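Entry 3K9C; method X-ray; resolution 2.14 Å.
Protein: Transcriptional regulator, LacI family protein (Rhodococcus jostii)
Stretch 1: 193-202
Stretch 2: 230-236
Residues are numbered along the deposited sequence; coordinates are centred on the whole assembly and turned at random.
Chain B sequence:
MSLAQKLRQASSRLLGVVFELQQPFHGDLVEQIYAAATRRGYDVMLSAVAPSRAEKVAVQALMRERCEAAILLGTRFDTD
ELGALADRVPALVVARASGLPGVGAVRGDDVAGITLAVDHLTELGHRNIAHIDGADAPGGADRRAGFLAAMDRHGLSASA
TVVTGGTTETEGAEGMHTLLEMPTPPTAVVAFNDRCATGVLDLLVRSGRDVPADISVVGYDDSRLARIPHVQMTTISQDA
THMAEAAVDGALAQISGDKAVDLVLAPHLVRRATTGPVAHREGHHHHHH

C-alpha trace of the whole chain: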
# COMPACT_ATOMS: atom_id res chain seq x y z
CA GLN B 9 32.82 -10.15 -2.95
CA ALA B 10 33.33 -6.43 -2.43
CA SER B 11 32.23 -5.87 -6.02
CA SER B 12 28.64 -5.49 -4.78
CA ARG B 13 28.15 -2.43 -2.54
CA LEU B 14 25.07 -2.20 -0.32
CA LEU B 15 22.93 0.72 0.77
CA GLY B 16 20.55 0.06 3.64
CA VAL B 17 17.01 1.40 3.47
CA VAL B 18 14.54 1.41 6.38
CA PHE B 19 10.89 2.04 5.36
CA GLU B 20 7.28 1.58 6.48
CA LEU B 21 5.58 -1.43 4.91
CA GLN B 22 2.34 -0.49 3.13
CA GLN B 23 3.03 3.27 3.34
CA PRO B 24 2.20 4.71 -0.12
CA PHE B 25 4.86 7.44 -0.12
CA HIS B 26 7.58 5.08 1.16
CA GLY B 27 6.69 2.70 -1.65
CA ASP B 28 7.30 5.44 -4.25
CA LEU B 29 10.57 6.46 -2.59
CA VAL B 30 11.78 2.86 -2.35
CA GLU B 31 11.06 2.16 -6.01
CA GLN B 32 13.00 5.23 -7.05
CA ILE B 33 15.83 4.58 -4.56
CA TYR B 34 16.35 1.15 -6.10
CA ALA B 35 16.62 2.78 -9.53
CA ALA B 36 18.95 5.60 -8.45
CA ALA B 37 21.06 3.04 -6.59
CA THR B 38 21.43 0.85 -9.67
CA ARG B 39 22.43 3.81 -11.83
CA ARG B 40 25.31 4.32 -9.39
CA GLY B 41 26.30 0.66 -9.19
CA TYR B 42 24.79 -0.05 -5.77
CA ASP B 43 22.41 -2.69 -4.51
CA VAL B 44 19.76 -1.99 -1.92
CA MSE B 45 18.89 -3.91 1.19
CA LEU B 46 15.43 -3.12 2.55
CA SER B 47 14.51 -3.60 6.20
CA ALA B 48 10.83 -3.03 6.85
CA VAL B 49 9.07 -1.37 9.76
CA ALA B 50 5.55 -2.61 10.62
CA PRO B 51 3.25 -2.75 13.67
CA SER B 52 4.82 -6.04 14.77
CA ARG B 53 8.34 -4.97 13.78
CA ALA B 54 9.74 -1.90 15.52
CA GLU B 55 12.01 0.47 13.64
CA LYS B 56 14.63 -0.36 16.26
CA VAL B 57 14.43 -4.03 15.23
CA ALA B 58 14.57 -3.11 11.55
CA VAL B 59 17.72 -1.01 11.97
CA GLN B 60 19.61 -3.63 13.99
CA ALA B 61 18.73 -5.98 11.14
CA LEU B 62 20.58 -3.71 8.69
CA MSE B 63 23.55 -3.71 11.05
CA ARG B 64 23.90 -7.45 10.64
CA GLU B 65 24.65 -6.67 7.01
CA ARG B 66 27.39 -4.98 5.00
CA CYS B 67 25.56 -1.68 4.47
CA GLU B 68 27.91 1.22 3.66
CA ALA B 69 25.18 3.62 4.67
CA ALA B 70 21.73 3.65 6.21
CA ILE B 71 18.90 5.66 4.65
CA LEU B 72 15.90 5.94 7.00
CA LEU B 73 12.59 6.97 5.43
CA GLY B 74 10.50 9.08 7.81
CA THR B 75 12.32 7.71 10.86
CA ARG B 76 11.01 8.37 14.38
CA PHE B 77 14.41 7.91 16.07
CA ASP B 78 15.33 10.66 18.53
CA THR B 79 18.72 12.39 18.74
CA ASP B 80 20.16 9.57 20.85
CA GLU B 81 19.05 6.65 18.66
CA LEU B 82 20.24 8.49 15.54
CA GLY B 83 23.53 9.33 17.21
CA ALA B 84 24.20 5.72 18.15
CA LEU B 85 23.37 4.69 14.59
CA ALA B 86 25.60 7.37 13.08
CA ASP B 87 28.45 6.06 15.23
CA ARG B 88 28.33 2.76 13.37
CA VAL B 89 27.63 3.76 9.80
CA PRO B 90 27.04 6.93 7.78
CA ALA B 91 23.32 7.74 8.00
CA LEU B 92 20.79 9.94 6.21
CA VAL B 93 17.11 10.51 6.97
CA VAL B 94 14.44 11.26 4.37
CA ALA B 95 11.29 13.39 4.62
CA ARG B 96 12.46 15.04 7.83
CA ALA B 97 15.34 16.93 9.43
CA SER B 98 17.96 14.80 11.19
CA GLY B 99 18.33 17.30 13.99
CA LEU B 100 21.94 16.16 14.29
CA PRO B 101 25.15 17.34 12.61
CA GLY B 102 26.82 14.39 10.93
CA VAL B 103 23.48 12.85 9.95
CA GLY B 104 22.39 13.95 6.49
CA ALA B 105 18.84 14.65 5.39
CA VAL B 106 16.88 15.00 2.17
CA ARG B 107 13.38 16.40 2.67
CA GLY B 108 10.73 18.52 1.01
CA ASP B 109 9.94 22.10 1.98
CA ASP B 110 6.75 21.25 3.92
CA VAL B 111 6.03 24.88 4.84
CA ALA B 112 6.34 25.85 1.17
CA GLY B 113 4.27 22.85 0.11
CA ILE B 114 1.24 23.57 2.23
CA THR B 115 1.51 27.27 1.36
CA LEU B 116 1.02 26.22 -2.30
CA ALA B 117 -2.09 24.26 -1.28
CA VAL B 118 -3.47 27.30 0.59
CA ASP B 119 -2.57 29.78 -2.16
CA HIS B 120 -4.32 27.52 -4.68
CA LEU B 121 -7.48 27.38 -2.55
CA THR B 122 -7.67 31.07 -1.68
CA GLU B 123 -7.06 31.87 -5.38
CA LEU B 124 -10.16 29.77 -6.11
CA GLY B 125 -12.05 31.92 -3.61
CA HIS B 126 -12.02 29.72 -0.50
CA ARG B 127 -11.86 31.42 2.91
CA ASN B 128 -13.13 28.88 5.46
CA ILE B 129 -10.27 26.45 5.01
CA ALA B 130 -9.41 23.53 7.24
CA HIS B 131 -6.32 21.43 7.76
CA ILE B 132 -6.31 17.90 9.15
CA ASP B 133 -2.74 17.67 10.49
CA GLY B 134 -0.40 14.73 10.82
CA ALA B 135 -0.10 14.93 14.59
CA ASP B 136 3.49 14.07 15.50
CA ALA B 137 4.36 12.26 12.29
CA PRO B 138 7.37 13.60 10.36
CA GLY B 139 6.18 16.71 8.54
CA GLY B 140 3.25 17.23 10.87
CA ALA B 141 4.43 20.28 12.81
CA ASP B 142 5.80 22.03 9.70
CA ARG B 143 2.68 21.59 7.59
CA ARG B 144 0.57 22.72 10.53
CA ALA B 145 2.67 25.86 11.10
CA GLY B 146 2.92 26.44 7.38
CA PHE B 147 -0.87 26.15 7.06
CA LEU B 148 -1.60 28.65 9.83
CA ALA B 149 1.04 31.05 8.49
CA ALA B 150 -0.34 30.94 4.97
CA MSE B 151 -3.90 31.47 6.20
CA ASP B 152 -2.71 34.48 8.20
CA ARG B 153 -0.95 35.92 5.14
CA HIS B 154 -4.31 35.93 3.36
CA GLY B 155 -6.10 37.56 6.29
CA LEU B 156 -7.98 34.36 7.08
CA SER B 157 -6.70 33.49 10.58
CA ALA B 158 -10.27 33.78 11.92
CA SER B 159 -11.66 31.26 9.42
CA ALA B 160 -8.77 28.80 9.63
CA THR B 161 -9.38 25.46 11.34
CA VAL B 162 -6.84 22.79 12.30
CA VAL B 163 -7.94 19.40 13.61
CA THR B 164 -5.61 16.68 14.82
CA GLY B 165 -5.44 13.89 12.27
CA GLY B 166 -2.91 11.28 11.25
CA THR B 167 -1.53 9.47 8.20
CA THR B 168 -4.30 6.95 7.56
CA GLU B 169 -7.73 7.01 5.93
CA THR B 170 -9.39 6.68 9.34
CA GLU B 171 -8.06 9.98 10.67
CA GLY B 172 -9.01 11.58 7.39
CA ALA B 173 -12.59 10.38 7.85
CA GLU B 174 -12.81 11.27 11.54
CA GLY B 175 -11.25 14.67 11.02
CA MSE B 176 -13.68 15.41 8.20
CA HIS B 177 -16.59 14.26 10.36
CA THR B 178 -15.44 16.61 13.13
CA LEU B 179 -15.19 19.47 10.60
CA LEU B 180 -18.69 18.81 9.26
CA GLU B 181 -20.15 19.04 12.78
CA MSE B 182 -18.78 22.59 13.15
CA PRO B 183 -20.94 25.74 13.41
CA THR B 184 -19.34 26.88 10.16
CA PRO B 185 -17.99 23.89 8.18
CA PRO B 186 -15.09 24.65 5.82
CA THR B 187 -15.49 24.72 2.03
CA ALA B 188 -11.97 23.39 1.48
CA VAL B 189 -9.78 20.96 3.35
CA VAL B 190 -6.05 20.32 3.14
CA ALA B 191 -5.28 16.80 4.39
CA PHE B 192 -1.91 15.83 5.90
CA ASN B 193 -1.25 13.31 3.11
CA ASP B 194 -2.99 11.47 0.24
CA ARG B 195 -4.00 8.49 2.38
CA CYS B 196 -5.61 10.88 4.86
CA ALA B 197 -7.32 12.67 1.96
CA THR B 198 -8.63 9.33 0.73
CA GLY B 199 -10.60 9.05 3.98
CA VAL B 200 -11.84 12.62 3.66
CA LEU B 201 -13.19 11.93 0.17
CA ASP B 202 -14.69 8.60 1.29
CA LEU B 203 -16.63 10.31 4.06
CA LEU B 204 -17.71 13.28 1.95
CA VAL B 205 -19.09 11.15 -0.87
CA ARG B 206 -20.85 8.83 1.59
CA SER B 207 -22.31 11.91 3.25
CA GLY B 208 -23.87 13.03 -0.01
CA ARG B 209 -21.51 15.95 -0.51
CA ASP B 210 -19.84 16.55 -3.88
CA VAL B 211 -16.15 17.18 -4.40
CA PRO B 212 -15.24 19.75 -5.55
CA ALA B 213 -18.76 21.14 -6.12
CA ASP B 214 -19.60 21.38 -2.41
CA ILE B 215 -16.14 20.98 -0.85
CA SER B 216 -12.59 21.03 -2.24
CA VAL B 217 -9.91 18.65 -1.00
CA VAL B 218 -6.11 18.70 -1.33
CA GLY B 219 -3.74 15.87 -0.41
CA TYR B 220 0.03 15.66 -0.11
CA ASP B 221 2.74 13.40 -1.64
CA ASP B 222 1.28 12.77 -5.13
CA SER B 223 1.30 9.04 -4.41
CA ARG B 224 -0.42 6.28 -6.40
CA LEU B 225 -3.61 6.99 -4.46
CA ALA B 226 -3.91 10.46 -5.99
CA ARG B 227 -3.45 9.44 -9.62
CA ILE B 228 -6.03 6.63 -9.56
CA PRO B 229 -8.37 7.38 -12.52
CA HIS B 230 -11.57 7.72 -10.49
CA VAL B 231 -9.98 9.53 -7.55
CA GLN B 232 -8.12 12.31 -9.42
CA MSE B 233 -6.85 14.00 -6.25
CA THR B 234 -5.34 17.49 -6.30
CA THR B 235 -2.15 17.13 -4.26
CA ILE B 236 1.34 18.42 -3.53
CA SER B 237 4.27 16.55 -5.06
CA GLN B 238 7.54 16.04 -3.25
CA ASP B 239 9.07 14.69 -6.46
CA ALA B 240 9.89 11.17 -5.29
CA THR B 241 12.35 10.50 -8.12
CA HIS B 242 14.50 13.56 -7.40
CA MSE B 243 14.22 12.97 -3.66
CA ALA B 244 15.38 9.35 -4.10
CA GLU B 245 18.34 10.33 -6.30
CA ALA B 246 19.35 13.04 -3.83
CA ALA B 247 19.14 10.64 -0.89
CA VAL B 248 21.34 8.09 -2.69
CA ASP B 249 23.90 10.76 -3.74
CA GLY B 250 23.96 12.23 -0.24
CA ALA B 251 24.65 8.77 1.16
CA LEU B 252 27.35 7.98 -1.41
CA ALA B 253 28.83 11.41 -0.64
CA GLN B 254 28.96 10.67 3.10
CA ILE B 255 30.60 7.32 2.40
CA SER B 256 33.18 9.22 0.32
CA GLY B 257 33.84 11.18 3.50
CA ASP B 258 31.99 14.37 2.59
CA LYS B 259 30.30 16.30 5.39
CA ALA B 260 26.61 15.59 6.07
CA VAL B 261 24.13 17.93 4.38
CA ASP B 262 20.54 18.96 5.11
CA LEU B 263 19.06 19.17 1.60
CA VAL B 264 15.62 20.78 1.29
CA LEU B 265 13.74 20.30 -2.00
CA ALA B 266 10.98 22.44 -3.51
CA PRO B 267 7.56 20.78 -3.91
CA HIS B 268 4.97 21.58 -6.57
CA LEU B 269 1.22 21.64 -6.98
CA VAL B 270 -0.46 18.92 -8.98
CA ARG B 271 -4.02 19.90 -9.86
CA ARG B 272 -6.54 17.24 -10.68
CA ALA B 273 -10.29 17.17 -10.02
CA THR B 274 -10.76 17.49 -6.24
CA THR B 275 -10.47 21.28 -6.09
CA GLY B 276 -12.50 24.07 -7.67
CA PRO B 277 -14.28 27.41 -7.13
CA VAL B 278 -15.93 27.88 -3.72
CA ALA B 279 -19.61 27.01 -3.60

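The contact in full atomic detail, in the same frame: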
# COMPACT_ATOMS: atom_id res chain seq x y z
N ASN B 193 -1.79 14.04 4.26
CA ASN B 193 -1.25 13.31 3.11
C ASN B 193 -2.37 12.68 2.28
O ASN B 193 -3.54 12.73 2.67
CB ASN B 193 -0.21 12.25 3.55
CG ASN B 193 -0.82 11.05 4.30
OD1 ASN B 193 -2.03 10.89 4.41
ND2 ASN B 193 0.05 10.20 4.81
N ASP B 194 -2.02 12.11 1.13
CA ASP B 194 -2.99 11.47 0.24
C ASP B 194 -3.85 10.38 0.88
O ASP B 194 -5.05 10.27 0.59
CB ASP B 194 -2.28 10.87 -0.98
CG ASP B 194 -1.64 11.92 -1.88
OD1 ASP B 194 -1.96 13.12 -1.73
OD2 ASP B 194 -0.83 11.53 -2.74
N ARG B 195 -3.24 9.56 1.73
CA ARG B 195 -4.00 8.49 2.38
C ARG B 195 -5.04 9.09 3.32
O ARG B 195 -6.15 8.57 3.44
CB ARG B 195 -3.06 7.56 3.16
CG ARG B 195 -3.79 6.41 3.84
CD ARG B 195 -2.83 5.40 4.43
NE ARG B 195 -2.53 4.33 3.50
CZ ARG B 195 -1.65 3.36 3.73
NH1 ARG B 195 -0.97 3.34 4.88
NH2 ARG B 195 -1.46 2.40 2.83
N CYS B 196 -4.68 10.19 3.97
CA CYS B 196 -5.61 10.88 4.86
C CYS B 196 -6.73 11.49 4.02
O CYS B 196 -7.91 11.43 4.40
CB CYS B 196 -4.86 11.99 5.61
SG CYS B 196 -5.87 12.95 6.73
N ALA B 197 -6.36 12.05 2.88
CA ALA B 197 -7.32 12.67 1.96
C ALA B 197 -8.28 11.61 1.43
O ALA B 197 -9.46 11.87 1.23
CB ALA B 197 -6.57 13.35 0.79
N THR B 198 -7.77 10.40 1.22
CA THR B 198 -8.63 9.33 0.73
C THR B 198 -9.81 9.12 1.69
O THR B 198 -10.93 8.88 1.24
CB THR B 198 -7.85 8.00 0.59
OG1 THR B 198 -6.90 8.11 -0.48
CG2 THR B 198 -8.82 6.86 0.27
N GLY B 199 -9.55 9.22 2.99
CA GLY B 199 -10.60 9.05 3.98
C GLY B 199 -11.57 10.22 3.99
O GLY B 199 -12.77 10.06 4.27
N VAL B 200 -11.04 11.41 3.70
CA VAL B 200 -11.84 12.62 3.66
C VAL B 200 -12.84 12.51 2.52
O VAL B 200 -14.01 12.80 2.69
CB VAL B 200 -10.94 13.86 3.44
CG1 VAL B 200 -11.80 15.10 3.22
CG2 VAL B 200 -9.99 14.05 4.63
N LEU B 201 -12.35 12.09 1.35
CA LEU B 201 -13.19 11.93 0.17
C LEU B 201 -14.22 10.82 0.38
O LEU B 201 -15.36 10.95 -0.05
CB LEU B 201 -12.34 11.58 -1.05
CG LEU B 201 -11.39 12.66 -1.57
CD1 LEU B 201 -10.46 12.07 -2.62
CD2 LEU B 201 -12.19 13.82 -2.14
N ASP B 202 -13.80 9.73 1.03
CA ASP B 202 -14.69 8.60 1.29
C ASP B 202 -15.87 9.03 2.15
O ASP B 202 -17.01 8.62 1.90
CB ASP B 202 -13.98 7.47 2.04
CG ASP B 202 -12.82 6.89 1.27
OD1 ASP B 202 -12.87 6.86 0.02
OD2 ASP B 202 -11.86 6.43 1.94
N HIS B 230 -10.30 7.23 -11.02
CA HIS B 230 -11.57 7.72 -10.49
C HIS B 230 -11.44 8.56 -9.22
O HIS B 230 -12.43 9.05 -8.69
CB HIS B 230 -12.55 6.55 -10.25
CG HIS B 230 -12.06 5.53 -9.28
ND1 HIS B 230 -12.35 5.59 -7.93
CD2 HIS B 230 -11.27 4.44 -9.44
CE1 HIS B 230 -11.76 4.58 -7.31
NE2 HIS B 230 -11.10 3.87 -8.21
N VAL B 231 -10.21 8.72 -8.74
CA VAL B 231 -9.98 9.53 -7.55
C VAL B 231 -9.60 10.94 -7.99
O VAL B 231 -10.22 11.92 -7.57
CB VAL B 231 -8.86 8.93 -6.67
CG1 VAL B 231 -8.62 9.82 -5.46
CG2 VAL B 231 -9.25 7.54 -6.21
N GLN B 232 -8.60 11.04 -8.87
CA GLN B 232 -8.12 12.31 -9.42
C GLN B 232 -7.96 13.39 -8.35
O GLN B 232 -8.56 14.46 -8.42
CB GLN B 232 -9.05 12.80 -10.54
CG GLN B 232 -10.34 11.99 -10.69
CD GLN B 232 -11.29 12.58 -11.73
OE1 GLN B 232 -10.94 12.73 -12.91
NE2 GLN B 232 -12.49 12.93 -11.29
N MSE B 233 -7.10 13.11 -7.38
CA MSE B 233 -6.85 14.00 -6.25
C MSE B 233 -5.82 15.10 -6.47
O MSE B 233 -4.68 14.85 -6.88
CB MSE B 233 -6.43 13.14 -5.06
CG MSE B 233 -6.37 13.83 -3.73
SE MSE B 233 -5.47 12.59 -2.57
CE MSE B 233 -6.98 11.42 -2.25
N THR B 234 -6.23 16.34 -6.20
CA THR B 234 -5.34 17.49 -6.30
C THR B 234 -4.42 17.26 -5.11
O THR B 234 -4.89 16.97 -4.00
CB THR B 234 -6.11 18.82 -6.13
OG1 THR B 234 -6.96 19.02 -7.27
CG2 THR B 234 -5.15 20.00 -6.01
N THR B 235 -3.11 17.39 -5.32
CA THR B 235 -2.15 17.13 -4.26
C THR B 235 -0.85 17.90 -4.45
O THR B 235 -0.68 18.61 -5.44
CB THR B 235 -1.82 15.61 -4.23
OG1 THR B 235 -1.05 15.30 -3.07
CG2 THR B 235 -1.03 15.22 -5.47
N ILE B 236 0.05 17.76 -3.49
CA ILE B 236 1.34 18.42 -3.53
C ILE B 236 2.44 17.39 -3.70
O ILE B 236 2.62 16.51 -2.85
CB ILE B 236 1.59 19.22 -2.24
CG1 ILE B 236 0.59 20.36 -2.15
CG2 ILE B 236 3.01 19.74 -2.21
CD1 ILE B 236 0.54 20.99 -0.81

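The contact between the helix that begins at D194 and the segment 230-236 is small, burying 250 Å² summed over both sides, and it is built around one side chain. M233, a selenomethionine in this crystal, points toward the helix from a loop just before the strand that starts at T235, and 96 Å² of its surface is covered there, the largest share of any residue in the two stretches. Its chi1 and chi2 are both t, so the chain runs out extended; chi3 is m, at -78°, and this final turn lays the terminal methyl along the helix. M233 SE sits 3.6 Å from A197 CB, while M233 CE reaches L201 CD1, also at 3.6 Å. A197 and L201 are one helical turn apart and both point toward the loop, so M233, long and unbranched, can lie across both. Alanine suits its place because its single methyl lets the selenium come close to the helix; leucine, with chi1 m and chi2 t, extends far enough to meet the end of the same side chain. L201 continues the apolar patch to V231, whose CG1 lies 4.1 Å from L201 CD1. This is a looser contact, made by a valine that also points toward the helix but remains partly exposed.

Polar atoms border this apolar centre. M233 CE lies 3.6 Å from D194 O and 3.7 Å from T198 N, so the methyl packs against the backbone of the first helical turn as well as against side chains. Those two backbone atoms are already paired, T198 N donating to D194 O at 2.8 Å, and T198 OG1 donates to the same D194 O at 3.0 Å. With chi1 m, T198 turns its hydroxyl back to its own helix, which satisfies it locally and leaves T198 OG1 3.8 Å from M233 CE in a simple packing contact.

The polar edge is formed by D194 and T235, whose CA atoms are 7.3 Å apart. T235 OG1 donates a hydrogen bond to D194 OD1 at 2.7 Å, the only hydrogen bond between the stretches. T235 points toward the helix with chi1 t; D194 leaves its backbone sideways, but with chi1 m the carboxylate comes nearer and closes the gap. D194 OD1 is also 3.6 Å from M233 SE, so the polar link directly adjoins the apolar centre. Both residues are buried, where a short hydroxyl-to-carboxylate bond is well suited to satisfying polar groups; both D194 carboxylate oxygens also have hydrogen-bonding partners elsewhere in the structure.

Behind this edge, N193 points away from the loop and caps the helix: its OD1, with chi1 p, accepts from C196 N at 2.8 Å. M233 and T235 point toward the helix while T234 between them points away, an alternation that brings the apolar anchor and the hydroxyl to the same helical face.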